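Local atomic coordinates of putative lipoprotein YcdA (Bacillus subtilis subsp. subtilis str. 168, PDB entry 4R4G), a protein that is of unknown function but is probably a membrane-attached lipoprotein, with an N-terminal Ig-like domain joined to a C-terminal domain of helices and strands. Residues A[257-262]-A[269-274]; A[155-160]-A[179-184]; A[76-81]-A[229-234]; A[299-302]-A[306-309]. All blocks are in the same frame, centred on the assembly; numbering follows the deposited sequence. Where two conformers were deposited one is given.

Interaction 1: residues A[257-262]-A[269-274]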
# COMPACT_ATOMS: atom_id res chain seq x y z
N LYS A 257 20.75 30.46 25.38
CA LYS A 257 20.77 31.55 26.36
C LYS A 257 21.45 31.08 27.65
O LYS A 257 22.31 31.79 28.18
CB LYS A 257 19.35 32.07 26.66
CG LYS A 257 18.74 32.96 25.57
CD LYS A 257 17.34 33.42 25.98
CE LYS A 257 16.50 33.87 24.81
NZ LYS A 257 15.07 34.03 25.20
N ASP A 258 21.12 29.85 28.10
CA ASP A 258 21.69 29.19 29.28
C ASP A 258 23.21 29.00 29.16
O ASP A 258 23.87 28.87 30.18
CB ASP A 258 21.00 27.82 29.50
CG ASP A 258 21.07 27.30 30.92
OD1 ASP A 258 22.18 26.92 31.36
OD2 ASP A 258 20.02 27.22 31.58
N TYR A 259 23.76 29.01 27.90
CA TYR A 259 25.19 28.90 27.53
C TYR A 259 25.87 30.30 27.48
O TYR A 259 27.10 30.39 27.58
CB TYR A 259 25.31 28.19 26.18
CG TYR A 259 26.68 28.16 25.55
CD1 TYR A 259 27.66 27.27 25.99
CD2 TYR A 259 26.98 28.96 24.45
CE1 TYR A 259 28.91 27.20 25.39
CE2 TYR A 259 28.23 28.89 23.83
CZ TYR A 259 29.19 28.01 24.30
OH TYR A 259 30.42 27.94 23.69
N TYR A 260 25.07 31.37 27.28
CA TYR A 260 25.52 32.77 27.30
C TYR A 260 25.52 33.23 28.77
O TYR A 260 26.44 33.97 29.15
CB TYR A 260 24.65 33.68 26.40
CG TYR A 260 25.09 33.72 24.94
CD1 TYR A 260 26.37 34.16 24.59
CD2 TYR A 260 24.20 33.41 23.92
CE1 TYR A 260 26.77 34.22 23.26
CE2 TYR A 260 24.60 33.47 22.58
CZ TYR A 260 25.88 33.87 22.25
OH TYR A 260 26.27 33.95 20.94
N SER A 261 24.52 32.75 29.59
CA SER A 261 24.40 33.04 31.03
C SER A 261 25.57 32.38 31.79
O SER A 261 25.90 32.79 32.91
CB SER A 261 23.06 32.56 31.58
OG SER A 261 22.02 33.50 31.37
N LYS A 262 26.22 31.37 31.15
CA LYS A 262 27.39 30.61 31.59
C LYS A 262 28.66 31.41 31.21
O LYS A 262 29.29 32.06 32.06
CB LYS A 262 27.41 29.21 30.91
CG LYS A 262 26.65 28.07 31.57
CD LYS A 262 26.92 26.72 30.84
CE LYS A 262 25.76 26.20 30.00
NZ LYS A 262 26.23 25.28 28.92
N GLU A 269 30.38 31.52 16.54
CA GLU A 269 30.77 30.16 16.18
C GLU A 269 30.57 29.20 17.37
O GLU A 269 29.93 28.16 17.20
CB GLU A 269 32.23 30.10 15.66
CG GLU A 269 32.50 28.88 14.79
CD GLU A 269 33.95 28.54 14.47
OE1 GLU A 269 34.86 29.00 15.21
OE2 GLU A 269 34.18 27.77 13.51
N GLU A 270 31.11 29.57 18.58
CA GLU A 270 30.99 28.80 19.83
C GLU A 270 29.53 28.41 20.12
O GLU A 270 29.23 27.23 20.35
CB GLU A 270 31.53 29.61 21.02
CG GLU A 270 33.04 29.71 21.16
CD GLU A 270 33.49 30.82 22.10
OE1 GLU A 270 33.24 30.71 23.32
OE2 GLU A 270 34.09 31.80 21.60
N ALA A 271 28.62 29.42 20.07
CA ALA A 271 27.19 29.33 20.32
C ALA A 271 26.46 28.53 19.25
O ALA A 271 25.53 27.80 19.59
CB ALA A 271 26.59 30.72 20.43
N VAL A 272 26.87 28.66 17.96
CA VAL A 272 26.27 27.91 16.85
C VAL A 272 26.60 26.42 17.03
O VAL A 272 25.69 25.59 16.99
CB VAL A 272 26.71 28.45 15.46
CG1 VAL A 272 26.58 27.39 14.36
CG2 VAL A 272 25.90 29.68 15.08
N LYS A 273 27.88 26.10 17.27
CA LYS A 273 28.35 24.73 17.47
C LYS A 273 27.64 24.08 18.66
O LYS A 273 27.18 22.94 18.53
CB LYS A 273 29.89 24.69 17.62
CG LYS A 273 30.57 24.59 16.25
CD LYS A 273 31.98 25.17 16.18
CE LYS A 273 32.53 25.07 14.77
NZ LYS A 273 34.00 25.28 14.73
N TYR A 274 27.44 24.83 19.77
CA TYR A 274 26.73 24.33 20.94
C TYR A 274 25.26 24.07 20.61
O TYR A 274 24.70 23.07 21.09
CB TYR A 274 26.86 25.31 22.12
CG TYR A 274 26.06 24.91 23.34
CD1 TYR A 274 26.52 23.91 24.20
CD2 TYR A 274 24.86 25.53 23.66
CE1 TYR A 274 25.79 23.53 25.33
CE2 TYR A 274 24.12 25.16 24.78
CZ TYR A 274 24.60 24.17 25.63
OH TYR A 274 23.87 23.81 26.73
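Glu270 opens the contact by laying its CB against the phenol oxygen of Tyr259, OH to CB 3.3 Å. Ring and carboxylate planes stand nearly perpendicular (87°), and the carboxylate itself turns to Ser267, which hydrogen-bonds OE2. One residue on, Ala271 fits between the two tyrosines: its CA lies 3.7 Å from Tyr259 CE2, while its methyl CB meets the outer end of the Tyr260 ring, 3.7 Å from CZ. The last partner, Tyr274, forms an offset stack with Tyr259, the centroids 4.4 Å apart and the planes 10° from parallel. CG anti to the backbone N (chi1 176°) carries the Tyr274 ring into this stack, and its CB lies over the face of the Tyr259 ring in a CH-pi contact. Lys262 NZ comes to 3.5 Å from Tyr274 OH without a hydrogen bond. Tyr274 would probably lose its stacking partner, and a gap open beside Ala271, with an alanine at Tyr259. The contact closes a helical hairpin: helix 248-260 turns back through a short loop into helix 268-283 at the far end of the C-terminal domain, and Val272, directed away from 257-262, packs on Leu195 and Tyr199 in the loop between helices 174-192 and 203-219.

Interaction 2: residues A[155-160]-A[179-184]; sequences DVLLFG and NDFNES
The ring of Phe181 receives Leu157 CB over one face, while Leu158 CD2 comes in obliquely at the far end of the ring, 4.0 Å from CZ. At the edge of the same ring, and in its plane, lies OD1 of Asn182, the next residue of its own helix; this oxygen accepts a hydrogen bond from Lys213 NZ. Leu157 contributes more than its CB. Its CD2 methyl reaches back to the root of the aromatic side chain, 3.8 Å from Phe181 CB, and its carbonyl oxygen stands 3.4 Å from Phe181 CE2. The two leucines meet the ring from the same side, Leu157 near CB and CG and Leu158 at CZ. Leu158 starts out with its CB pointing away from helix 174-192, but its branch returns far enough for CD2 to touch, and it crosses Phe181 at about a right angle. CG anti to the backbone N (chi1 177°) brings the ring of Phe181 against both leucines. Val320 of helix 314-321 touches both Leu158 and Phe181, extending the apolar cluster to a third helix, and a bound tetraethylene glycol, probably from the crystallisation liquor, lies about 4 Å from the Phe181 side chain. No hydrogen bond or salt bridge joins the two segments, so Leu157 and its neighbour Leu158 are held to helix 174-192 mainly by apolar packing, while Lys213 adds a polar link, through Asn182 OD1 and a weak bond to Leu157 O.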
# COMPACT_ATOMS: atom_id res chain seq x y z
N ASP A 155 11.32 2.22 8.62
CA ASP A 155 12.15 1.65 9.68
C ASP A 155 13.64 1.97 9.48
O ASP A 155 14.27 2.57 10.37
CB ASP A 155 11.94 0.13 9.74
CG ASP A 155 10.81 -0.36 10.63
OD1 ASP A 155 9.96 0.47 11.03
OD2 ASP A 155 10.78 -1.56 10.94
N VAL A 156 14.19 1.62 8.30
CA VAL A 156 15.61 1.81 8.01
C VAL A 156 15.98 3.28 7.78
O VAL A 156 17.02 3.70 8.28
CB VAL A 156 16.13 0.92 6.84
CG1 VAL A 156 15.87 -0.55 7.12
CG2 VAL A 156 15.55 1.33 5.50
N LEU A 157 15.15 4.05 7.04
CA LEU A 157 15.46 5.44 6.71
C LEU A 157 15.12 6.43 7.77
O LEU A 157 15.91 7.33 8.00
CB LEU A 157 14.73 5.91 5.46
CG LEU A 157 15.02 5.25 4.13
CD1 LEU A 157 14.14 5.85 3.09
CD2 LEU A 157 16.47 5.38 3.75
N LEU A 158 13.90 6.38 8.31
CA LEU A 158 13.44 7.41 9.24
C LEU A 158 13.66 7.05 10.69
O LEU A 158 13.97 7.94 11.48
CB LEU A 158 11.95 7.70 8.98
CG LEU A 158 11.68 8.40 7.65
CD1 LEU A 158 10.32 8.16 7.19
CD2 LEU A 158 11.93 9.89 7.74
N PHE A 159 13.49 5.78 11.06
CA PHE A 159 13.62 5.37 12.44
C PHE A 159 15.01 4.89 12.80
O PHE A 159 15.30 4.71 13.98
CB PHE A 159 12.61 4.26 12.76
CG PHE A 159 11.15 4.65 12.68
CD1 PHE A 159 10.76 5.98 12.63
CD2 PHE A 159 10.15 3.68 12.65
CE1 PHE A 159 9.42 6.34 12.57
CE2 PHE A 159 8.81 4.04 12.57
CZ PHE A 159 8.45 5.36 12.53
N GLY A 160 15.86 4.67 11.81
CA GLY A 160 17.21 4.15 12.01
C GLY A 160 17.20 2.72 12.54
O GLY A 160 18.23 2.20 12.95
N ASN A 179 22.61 5.77 3.37
CA ASN A 179 23.72 6.71 3.24
C ASN A 179 23.34 7.86 2.32
O ASN A 179 23.61 9.02 2.64
CB ASN A 179 24.98 6.00 2.74
CG ASN A 179 25.76 5.34 3.85
OD1 ASN A 179 25.26 4.46 4.57
ND2 ASN A 179 27.00 5.76 4.03
N ASP A 180 22.67 7.54 1.20
CA ASP A 180 22.20 8.56 0.27
C ASP A 180 21.19 9.48 0.96
O ASP A 180 21.31 10.70 0.83
CB ASP A 180 21.59 7.93 -0.99
CG ASP A 180 22.58 7.30 -1.97
OD1 ASP A 180 23.82 7.49 -1.78
OD2 ASP A 180 22.12 6.63 -2.92
N PHE A 181 20.25 8.89 1.74
CA PHE A 181 19.22 9.61 2.48
C PHE A 181 19.85 10.53 3.50
O PHE A 181 19.53 11.71 3.50
CB PHE A 181 18.21 8.66 3.16
CG PHE A 181 17.16 9.35 4.01
CD1 PHE A 181 15.99 9.86 3.44
CD2 PHE A 181 17.34 9.50 5.39
CE1 PHE A 181 15.04 10.51 4.23
CE2 PHE A 181 16.39 10.16 6.17
CZ PHE A 181 15.24 10.65 5.59
N ASN A 182 20.74 10.00 4.35
CA ASN A 182 21.46 10.76 5.37
C ASN A 182 22.28 11.90 4.78
O ASN A 182 22.34 12.97 5.39
CB ASN A 182 22.37 9.83 6.16
CG ASN A 182 21.59 8.87 7.03
OD1 ASN A 182 20.38 8.98 7.20
ND2 ASN A 182 22.26 7.88 7.59
N GLU A 183 22.88 11.72 3.61
CA GLU A 183 23.66 12.79 3.02
C GLU A 183 22.76 13.88 2.50
O GLU A 183 22.98 15.05 2.81
CB GLU A 183 24.61 12.27 1.92
CG GLU A 183 25.85 11.58 2.49
CD GLU A 183 26.61 12.28 3.61
OE1 GLU A 183 26.91 13.49 3.48
OE2 GLU A 183 26.91 11.60 4.62
N SER A 184 21.69 13.50 1.80
CA SER A 184 20.68 14.41 1.27
C SER A 184 20.04 15.21 2.42
O SER A 184 19.86 16.42 2.29
CB SER A 184 19.63 13.60 0.50
OG SER A 184 18.51 14.37 0.11

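Interaction 3: residues A[76-81]-A[229-234]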
# COMPACT_ATOMS: atom_id res chain seq x y z
N PRO A 76 -12.67 -3.73 -12.46
CA PRO A 76 -11.27 -3.51 -12.06
C PRO A 76 -10.83 -2.10 -12.51
O PRO A 76 -11.63 -1.41 -13.14
CB PRO A 76 -10.54 -4.63 -12.83
CG PRO A 76 -11.31 -4.80 -14.06
CD PRO A 76 -12.76 -4.54 -13.70
N GLU A 77 -9.56 -1.67 -12.22
CA GLU A 77 -9.09 -0.35 -12.66
C GLU A 77 -9.05 -0.31 -14.19
O GLU A 77 -9.47 0.68 -14.77
CB GLU A 77 -7.73 0.00 -12.05
CG GLU A 77 -7.16 1.36 -12.45
CD GLU A 77 -6.19 1.36 -13.63
OE1 GLU A 77 -5.71 0.27 -14.02
OE2 GLU A 77 -5.89 2.46 -14.14
N ASP A 78 -8.62 -1.41 -14.82
CA ASP A 78 -8.57 -1.48 -16.28
C ASP A 78 -9.64 -2.48 -16.71
O ASP A 78 -9.42 -3.68 -16.64
CB ASP A 78 -7.16 -1.87 -16.75
CG ASP A 78 -6.93 -1.91 -18.24
OD1 ASP A 78 -7.90 -1.70 -19.00
OD2 ASP A 78 -5.79 -2.19 -18.64
N TYR A 79 -10.80 -1.97 -17.17
CA TYR A 79 -11.94 -2.78 -17.56
C TYR A 79 -11.57 -3.87 -18.58
O TYR A 79 -12.28 -4.86 -18.67
CB TYR A 79 -13.11 -1.92 -18.08
CG TYR A 79 -14.36 -2.72 -18.35
CD1 TYR A 79 -15.15 -3.19 -17.30
CD2 TYR A 79 -14.74 -3.06 -19.65
CE1 TYR A 79 -16.28 -3.96 -17.54
CE2 TYR A 79 -15.86 -3.85 -19.89
CZ TYR A 79 -16.62 -4.31 -18.83
OH TYR A 79 -17.75 -5.08 -19.01
N SER A 80 -10.44 -3.71 -19.32
CA SER A 80 -10.00 -4.72 -20.29
C SER A 80 -9.64 -6.02 -19.57
O SER A 80 -9.68 -7.07 -20.20
CB SER A 80 -8.83 -4.22 -21.14
OG SER A 80 -7.65 -4.03 -20.38
N GLU A 81 -9.37 -5.96 -18.25
CA GLU A 81 -9.05 -7.11 -17.40
C GLU A 81 -10.28 -7.94 -17.04
O GLU A 81 -10.16 -8.89 -16.26
CB GLU A 81 -8.42 -6.65 -16.08
CG GLU A 81 -6.99 -6.11 -16.09
CD GLU A 81 -6.54 -5.70 -14.69
OE1 GLU A 81 -6.85 -6.44 -13.72
OE2 GLU A 81 -5.91 -4.62 -14.55
N ILE A 229 -4.09 -1.81 -5.79
CA ILE A 229 -3.03 -2.45 -6.58
C ILE A 229 -3.51 -2.45 -8.01
O ILE A 229 -4.68 -2.77 -8.27
CB ILE A 229 -2.61 -3.87 -6.11
CG1 ILE A 229 -2.26 -3.90 -4.62
CG2 ILE A 229 -1.47 -4.44 -7.00
CD1 ILE A 229 -2.59 -5.15 -3.97
N SER A 230 -2.61 -2.08 -8.93
CA SER A 230 -2.89 -2.01 -10.35
C SER A 230 -1.62 -2.35 -11.11
O SER A 230 -0.74 -1.52 -11.34
CB SER A 230 -3.45 -0.64 -10.74
OG SER A 230 -4.74 -0.41 -10.19
N LYS A 231 -1.57 -3.63 -11.48
CA LYS A 231 -0.53 -4.29 -12.25
C LYS A 231 0.76 -4.28 -11.45
O LYS A 231 0.77 -4.91 -10.38
CB LYS A 231 -0.40 -3.69 -13.68
CG LYS A 231 -1.66 -3.92 -14.53
CD LYS A 231 -1.59 -3.20 -15.87
CE LYS A 231 -2.77 -3.53 -16.76
NZ LYS A 231 -2.50 -3.18 -18.18
N ASP A 232 1.81 -3.58 -11.89
CA ASP A 232 3.10 -3.56 -11.21
C ASP A 232 3.26 -2.38 -10.22
O ASP A 232 4.38 -2.13 -9.75
CB ASP A 232 4.24 -3.56 -12.24
CG ASP A 232 4.75 -4.96 -12.58
OD1 ASP A 232 3.91 -5.88 -12.71
OD2 ASP A 232 5.99 -5.12 -12.72
N GLU A 233 2.16 -1.70 -9.85
CA GLU A 233 2.28 -0.60 -8.91
C GLU A 233 1.06 -0.47 -7.98
O GLU A 233 -0.09 -0.56 -8.43
CB GLU A 233 2.62 0.75 -9.60
CG GLU A 233 1.66 1.32 -10.64
CD GLU A 233 2.12 2.62 -11.28
OE1 GLU A 233 3.30 2.73 -11.68
OE2 GLU A 233 1.27 3.54 -11.40
N ALA A 234 1.35 -0.25 -6.67
CA ALA A 234 0.35 -0.10 -5.60
C ALA A 234 0.32 1.29 -5.01
O ALA A 234 1.28 2.05 -5.17
CB ALA A 234 0.62 -1.09 -4.48
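Lys231 reaches from the turn of one domain to the carboxylates of a loop on the other. Its CB leaves the backbone at the second position of the type II' turn Ser230 to Glu233, and CG sits anti to the carbonyl carbon (chi1 -65°). From there CG and CD run out in an extended chain that spans the distance to 76-81. CE is the first atom to arrive, 3.8 Å from Asp78 OD2 and 4.0 Å from Glu81 OE2. NZ, at the tip, makes a salt bridge with Asp78 OD2 at 3.5 Å, weak as a hydrogen bond. The other oxygen, Asp78 OD1, is held within its own loop: Ser80 N and Ser80 OG approach it from the same face of the carboxylate, the first closing an Asx turn and the second lying 2.7 Å away. Beside this pair, Ser230 OG rests 3.5 Å from Glu77 CB. Replacing Asp78 by a leucine is likely to leave the Lys231 ammonium without its mate and Ser80 N and OG without their shared acceptor. With a single salt bridge, weak as a hydrogen bond, and a little side-chain packing, the contact between the Ig-like and C-terminal domains is a light electrostatic touch at the surface, to which the nearby carboxylate of Glu81 probably adds favourable charge.

Interaction 4: residues A[299-302]-A[306-309]; sequences MKKN and QWQL
Met299, present as selenomethionine, and Trp307 pack together where two antiparallel strands meet. Met299 CB lies 3.5 Å from Trp307 CE3; beyond it the chain folds back on itself, bent at chi2 (-63°) and chi3 (-73°), which brings SE to 4.0 Å from Leu309 CB and leaves the CE methyl against the backbone of Gln308. The indole of Trp307 turns one face to Lys301, the residue paired with it in the non-hydrogen-bonded pair. Lys301 CB stands 3.5 Å from the centroid of the six-membered ring, almost exactly on the ring normal, a CH-pi contact that CG and CD extend along the same indole. Lys300 and Gln308 form the hydrogen-bonded pair, each N to the other's O at 3.0 Å. Gln306 grips Asn302 at the mouth of the turn. Its OE1 takes Asn302 ND2 on a lone pair at 2.8 Å, the amide planes 25° apart, its O accepts from Asn302 N, and its N gives a weak bond to Asn302 OD1; Gln306 NE2 goes on to Lys168 O. The hairpin adds the short strand 307-308 to the mixed sheet, in which strand 293-301 runs between 307-308 and 233-244, and Trp307 touches Ala234. Helix 145-157 packs on Met299 and Trp307 through Ala149, and helix 314-321 meets Leu309.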
# COMPACT_ATOMS: atom_id res chain seq x y z
N MSE A 299 4.16 2.56 -4.65
CA MSE A 299 5.16 1.49 -4.61
C MSE A 299 5.20 0.82 -5.96
O MSE A 299 4.18 0.80 -6.66
CB MSE A 299 4.83 0.44 -3.53
CG MSE A 299 4.72 0.98 -2.11
SE MSE A 299 6.35 1.73 -1.44
CE MSE A 299 7.44 0.12 -1.15
N LYS A 300 6.34 0.22 -6.33
CA LYS A 300 6.48 -0.45 -7.61
C LYS A 300 7.06 -1.84 -7.39
O LYS A 300 8.12 -1.98 -6.77
CB LYS A 300 7.35 0.39 -8.57
CG LYS A 300 6.54 1.45 -9.34
CD LYS A 300 7.38 2.60 -9.92
CE LYS A 300 6.62 3.40 -10.97
NZ LYS A 300 7.31 4.66 -11.35
N LYS A 301 6.36 -2.87 -7.90
CA LYS A 301 6.74 -4.29 -7.78
C LYS A 301 7.69 -4.73 -8.91
O LYS A 301 7.52 -4.30 -10.06
CB LYS A 301 5.48 -5.17 -7.79
CG LYS A 301 5.71 -6.66 -7.50
CD LYS A 301 4.42 -7.46 -7.52
CE LYS A 301 4.01 -7.99 -8.89
NZ LYS A 301 2.72 -8.74 -8.83
N ASN A 302 8.65 -5.60 -8.58
CA ASN A 302 9.59 -6.15 -9.55
C ASN A 302 9.09 -7.56 -9.99
O ASN A 302 7.90 -7.87 -9.83
CB ASN A 302 11.02 -6.16 -9.00
CG ASN A 302 11.37 -7.21 -7.96
OD1 ASN A 302 10.53 -7.92 -7.40
ND2 ASN A 302 12.66 -7.36 -7.73
N GLN A 306 8.84 -7.80 -5.09
CA GLN A 306 9.49 -6.92 -4.14
C GLN A 306 9.00 -5.52 -4.42
O GLN A 306 8.96 -5.11 -5.57
CB GLN A 306 11.00 -7.00 -4.28
CG GLN A 306 11.59 -8.31 -3.82
CD GLN A 306 13.06 -8.35 -4.09
OE1 GLN A 306 13.54 -7.93 -5.15
NE2 GLN A 306 13.83 -8.83 -3.13
N TRP A 307 8.59 -4.81 -3.38
CA TRP A 307 8.06 -3.48 -3.57
C TRP A 307 9.10 -2.41 -3.22
O TRP A 307 9.84 -2.54 -2.25
CB TRP A 307 6.78 -3.30 -2.77
CG TRP A 307 5.67 -4.17 -3.26
CD1 TRP A 307 5.39 -5.45 -2.88
CD2 TRP A 307 4.72 -3.84 -4.28
NE1 TRP A 307 4.30 -5.92 -3.57
CE2 TRP A 307 3.87 -4.95 -4.44
CE3 TRP A 307 4.50 -2.70 -5.07
CZ2 TRP A 307 2.78 -4.94 -5.32
CZ3 TRP A 307 3.44 -2.70 -5.97
CH2 TRP A 307 2.59 -3.80 -6.07
N GLN A 308 9.15 -1.37 -4.06
CA GLN A 308 10.12 -0.29 -3.96
C GLN A 308 9.47 1.09 -3.94
O GLN A 308 8.44 1.33 -4.57
CB GLN A 308 11.10 -0.35 -5.13
CG GLN A 308 12.35 -1.16 -4.85
CD GLN A 308 13.30 -1.14 -6.02
OE1 GLN A 308 13.00 -1.65 -7.11
NE2 GLN A 308 14.48 -0.56 -5.81
N LEU A 309 10.13 2.02 -3.21
CA LEU A 309 9.78 3.43 -3.10
C LEU A 309 10.84 4.25 -3.85
O LEU A 309 12.04 4.10 -3.56
CB LEU A 309 9.68 3.87 -1.62
CG LEU A 309 9.37 5.34 -1.38
CD1 LEU A 309 8.07 5.74 -2.00
CD2 LEU A 309 9.37 5.67 0.08

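Interactions 3 and 4 share one sheet and touch: Ala234 O lies 3.0 Å from Met299 N, a probable hydrogen bond between neighbouring strands. Interaction 4 combines backbone pairing with a partly buried apolar side, whereas interaction 3, at the surface, is a light charged touch between the two domains. Interaction 2 is the buried contact, mainly apolar, with no hydrogen bond or salt bridge between its segments, and helix 145-157 also links it to interaction 4, their nearest atoms about 6 Å apart. Helix 314-321 touches residues of both. Interaction 1 stands apart at the far end of the C-terminal domain, about 58 Å between centres from interaction 3; like interaction 2 it joins helices, but by stacked tyrosines at the surface.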